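Local atomic coordinates of putative hydrolase (Shewanella frigidimarina, PDB entry 3LHO), a protein that is probably an iron-dependent dioxygenase of the 2-oxoadipate dioxygenase/decarboxylase family, related in fold to the glyoxalases, here with nickel in its metal site. Residues M2-F10 / K59-V67. Numbering follows the deposited sequence.
Sequences MHTDVNALF and KHFTSIGYV. With SO4 (sulfate ion), chain E.
I64, L9 and V6 make the apolar centre where the start of helix 6-20 meets the end of helix 54-62 and the turn after it. I64 CD1 lies 3.8 Å from L9 CD2 and also touches V6 CA. With chi1 at 56°, CG1 lies between the backbone N and the carbonyl carbon and carries CD1 there, while CG2, anti to the carbonyl carbon, packs against the carbonyl oxygens of H3 and T4.

Aromatic rings continue this layer inward. F61 CE2 is 3.9 Å from F10 CZ, which approaches at the F61 ring edge, while L9 CD2 reaches the same CE2 carbon. Y66 comes toward F10 from the opposite direction and sets its hydroxyl, hydrogen-bonded to P92 O, at the F10 ring edge near its plane, with OH 3.1 Å from F10 CE2. V94 and I42, from the central sheet, meet both F10 and F61.

At the outer end, selenomethionine M2 bends at chi3 (-82°) and lays its selenium over one face of H60, with SE 3.9 Å from the ring centroid and 9° off the normal. H60 NE2 is hydrogen-bonded to T124 O.

No direct hydrogen bond crosses; three waters do this work. One joins H3 N to H60 ND1; a second donates to H3 O and, 2.7 Å from its oxygen, to H60 O; a third donates to H3 O and, 2.9 Å from its oxygen, to S63 OG. A sulfate, probably from the crystallisation liquor, takes hydrogen bonds from H3 ND1, T4 OG1 and D5 N; D5 is also the N-cap of helix 6-20, its OD1 accepting from A8 N.

The direct contacts are thus chiefly apolar, aromatic or selenium-over-ring, without hydrogen bonds; where residues 2-4 run beside H60 and S63, the backbone polar atoms of H3 meet them through waters alone.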
loop_
_atom_site.group_PDB
_atom_site.type_symbol
_atom_site.label_atom_id
_atom_site.label_comp_id
_atom_site.label_asym_id
_atom_site.label_seq_id
_atom_site.Cartn_x
_atom_site.Cartn_y
_atom_site.Cartn_z
HETATM N N MSE A 2 -17.237 6.732 -9.724
HETATM C CA MSE A 2 -16.362 5.648 -9.261
HETATM C C MSE A 2 -16.611 4.324 -9.975
HETATM O O MSE A 2 -17.702 4.100 -10.547
HETATM C CB MSE A 2 -16.580 5.437 -7.771
HETATM C CG MSE A 2 -16.688 6.748 -7.012
HETATM SE SE MSE A 2 -16.478 6.455 -5.118
HETATM C CE MSE A 2 -18.222 5.903 -4.644
ATOM N N HIS A 3 -15.614 3.434 -9.919
ATOM C CA HIS A 3 -15.776 2.071 -10.444
ATOM C C HIS A 3 -17.024 1.429 -9.809
ATOM O O HIS A 3 -17.303 1.637 -8.611
ATOM C CB HIS A 3 -14.521 1.191 -10.161
ATOM C CG HIS A 3 -13.348 1.502 -11.047
ATOM N ND1 HIS A 3 -13.169 0.917 -12.285
ATOM C CD2 HIS A 3 -12.296 2.341 -10.870
ATOM C CE1 HIS A 3 -12.056 1.381 -12.831
ATOM N NE2 HIS A 3 -11.517 2.257 -12.000
ATOM N N THR A 4 -17.756 0.665 -10.615
ATOM C CA THR A 4 -18.887 -0.146 -10.143
ATOM C C THR A 4 -18.509 -1.644 -9.974
ATOM O O THR A 4 -19.226 -2.412 -9.331
ATOM C CB THR A 4 -20.068 -0.014 -11.099
ATOM O OG1 THR A 4 -19.654 -0.413 -12.413
ATOM C CG2 THR A 4 -20.569 1.461 -11.156
ATOM N N ASP A 5 -17.374 -2.043 -10.529
ATOM C CA ASP A 5 -16.923 -3.430 -10.461
ATOM C C ASP A 5 -15.553 -3.545 -9.771
ATOM O O ASP A 5 -14.580 -2.889 -10.161
ATOM C CB ASP A 5 -16.852 -4.003 -11.865
ATOM C CG ASP A 5 -16.465 -5.460 -11.869
ATOM O OD1 ASP A 5 -15.274 -5.716 -11.735
ATOM O OD2 ASP A 5 -17.343 -6.337 -12.005
ATOM N N VAL A 6 -15.528 -4.384 -8.730
ATOM C CA VAL A 6 -14.379 -4.600 -7.858
ATOM C C VAL A 6 -13.205 -5.150 -8.648
ATOM O O VAL A 6 -12.094 -4.674 -8.478
ATOM C CB VAL A 6 -14.749 -5.485 -6.660
ATOM C CG1 VAL A 6 -15.224 -6.873 -7.099
ATOM C CG2 VAL A 6 -13.590 -5.562 -5.664
ATOM N N ASN A 7 -13.467 -6.055 -9.600
ATOM C CA ASN A 7 -12.371 -6.587 -10.396
ATOM C C ASN A 7 -11.739 -5.524 -11.253
ATOM O O ASN A 7 -10.534 -5.461 -11.328
ATOM C CB ASN A 7 -12.798 -7.808 -11.216
ATOM C CG ASN A 7 -13.118 -8.974 -10.342
ATOM O OD1 ASN A 7 -12.350 -9.327 -9.446
ATOM N ND2 ASN A 7 -14.286 -9.561 -10.551
ATOM N N ALA A 8 -12.554 -4.674 -11.880
ATOM C CA ALA A 8 -12.050 -3.582 -12.688
ATOM C C ALA A 8 -11.195 -2.597 -11.881
ATOM O O ALA A 8 -10.194 -2.103 -12.383
ATOM C CB ALA A 8 -13.213 -2.844 -13.369
ATOM N N LEU A 9 -11.587 -2.311 -10.630
ATOM C CA LEU A 9 -10.831 -1.384 -9.781
ATOM C C LEU A 9 -9.436 -1.903 -9.469
ATOM O O LEU A 9 -8.446 -1.205 -9.676
ATOM C CB LEU A 9 -11.593 -1.070 -8.475
ATOM C CG LEU A 9 -10.924 -0.185 -7.423
ATOM C CD1 LEU A 9 -10.424 1.139 -8.039
ATOM C CD2 LEU A 9 -11.875 0.085 -6.289
ATOM N N PHE A 10 -9.354 -3.140 -8.990
ATOM C CA PHE A 10 -8.062 -3.747 -8.751
ATOM C C PHE A 10 -7.218 -3.972 -10.014
ATOM O O PHE A 10 -6.014 -3.761 -9.956
ATOM C CB PHE A 10 -8.219 -5.014 -7.925
ATOM C CG PHE A 10 -8.631 -4.737 -6.508
ATOM C CD1 PHE A 10 -7.781 -4.079 -5.654
ATOM C CD2 PHE A 10 -9.900 -5.095 -6.038
ATOM C CE1 PHE A 10 -8.158 -3.819 -4.348
ATOM C CE2 PHE A 10 -10.263 -4.858 -4.730
ATOM C CZ PHE A 10 -9.405 -4.208 -3.886
ATOM N N LYS A 59 -14.383 5.420 0.389
ATOM C CA LYS A 59 -15.646 5.430 -0.360
ATOM C C LYS A 59 -15.517 4.721 -1.704
ATOM O O LYS A 59 -16.504 4.206 -2.241
ATOM C CB LYS A 59 -16.172 6.859 -0.576
ATOM C CG LYS A 59 -16.933 7.438 0.593
ATOM C CD LYS A 59 -18.337 6.856 0.686
ATOM C CE LYS A 59 -19.107 7.517 1.819
ATOM N NZ LYS A 59 -20.350 6.742 2.139
ATOM N N HIS A 60 -14.309 4.707 -2.258
ATOM C CA HIS A 60 -14.057 3.973 -3.515
ATOM C C HIS A 60 -14.249 2.491 -3.323
ATOM O O HIS A 60 -14.462 1.770 -4.274
ATOM C CB HIS A 60 -12.680 4.313 -4.101
ATOM C CG HIS A 60 -12.603 5.715 -4.595
ATOM N ND1 HIS A 60 -12.748 6.039 -5.932
ATOM C CD2 HIS A 60 -12.494 6.892 -3.932
ATOM C CE1 HIS A 60 -12.723 7.352 -6.064
ATOM N NE2 HIS A 60 -12.579 7.896 -4.874
ATOM N N PHE A 61 -14.187 2.034 -2.069
ATOM C CA PHE A 61 -14.344 0.610 -1.785
ATOM C C PHE A 61 -15.709 0.289 -1.138
ATOM O O PHE A 61 -16.349 -0.718 -1.487
ATOM C CB PHE A 61 -13.187 0.169 -0.926
ATOM C CG PHE A 61 -11.837 0.358 -1.570
ATOM C CD1 PHE A 61 -11.134 1.546 -1.428
ATOM C CD2 PHE A 61 -11.303 -0.638 -2.363
ATOM C CE1 PHE A 61 -9.910 1.726 -2.024
ATOM C CE2 PHE A 61 -10.082 -0.491 -2.969
ATOM C CZ PHE A 61 -9.376 0.688 -2.825
ATOM N N THR A 62 -16.157 1.112 -0.200
ATOM C CA THR A 62 -17.434 0.860 0.475
ATOM C C THR A 62 -18.590 1.004 -0.510
ATOM O O THR A 62 -19.604 0.349 -0.359
ATOM C CB THR A 62 -17.662 1.759 1.665
ATOM O OG1 THR A 62 -17.622 3.130 1.233
ATOM C CG2 THR A 62 -16.629 1.482 2.745
ATOM N N SER A 63 -18.391 1.771 -1.573
ATOM C CA SER A 63 -19.426 1.919 -2.580
ATOM C C SER A 63 -19.643 0.651 -3.427
ATOM O O SER A 63 -20.670 0.537 -4.086
ATOM C CB SER A 63 -19.071 3.091 -3.467
ATOM O OG SER A 63 -17.961 2.748 -4.279
ATOM N N ILE A 64 -18.693 -0.288 -3.424
ATOM C CA ILE A 64 -18.802 -1.522 -4.198
ATOM C C ILE A 64 -18.743 -2.766 -3.285
ATOM O O ILE A 64 -18.292 -3.850 -3.706
ATOM C CB ILE A 64 -17.713 -1.609 -5.286
ATOM C CG1 ILE A 64 -16.287 -1.465 -4.687
ATOM C CG2 ILE A 64 -17.942 -0.527 -6.364
ATOM C CD1 ILE A 64 -15.206 -1.687 -5.671
ATOM N N GLY A 65 -19.119 -2.593 -2.022
ATOM C CA GLY A 65 -19.321 -3.724 -1.125
ATOM C C GLY A 65 -18.376 -3.966 0.022
ATOM O O GLY A 65 -18.649 -4.829 0.835
ATOM N N TYR A 66 -17.274 -3.212 0.114
ATOM C CA TYR A 66 -16.385 -3.368 1.258
ATOM C C TYR A 66 -17.026 -2.880 2.523
ATOM O O TYR A 66 -17.786 -1.913 2.544
ATOM C CB TYR A 66 -15.023 -2.658 1.011
ATOM C CG TYR A 66 -14.070 -3.466 0.170
ATOM C CD1 TYR A 66 -14.148 -3.496 -1.239
ATOM C CD2 TYR A 66 -13.104 -4.260 0.776
ATOM C CE1 TYR A 66 -13.234 -4.310 -2.001
ATOM C CE2 TYR A 66 -12.209 -5.039 0.035
ATOM C CZ TYR A 66 -12.286 -5.089 -1.345
ATOM O OH TYR A 66 -11.370 -5.920 -1.993
ATOM N N VAL A 67 -16.676 -3.522 3.617
ATOM C CA VAL A 67 -17.231 -3.221 4.916
ATOM C C VAL A 67 -16.086 -2.900 5.870
ATOM O O VAL A 67 -15.082 -3.602 5.873
ATOM C CB VAL A 67 -18.019 -4.422 5.457
ATOM C CG1 VAL A 67 -18.532 -4.141 6.886
ATOM C CG2 VAL A 67 -19.176 -4.789 4.482
HETATM S S SO4 E . -16.165 -0.302 -13.708
HETATM O O1 SO4 E . -16.424 -1.460 -14.563
HETATM O O2 SO4 E . -16.125 -0.731 -12.321
HETATM O O3 SO4 E . -14.871 0.285 -14.073
HETATM O O4 SO4 E . -17.239 0.682 -13.832
HETATM O O HOH W 1 -13.456 4.086 -8.057
HETATM O O HOH W 2 -14.934 2.237 -6.905
HETATM O O HOH W 3 -19.119 2.843 -6.925
#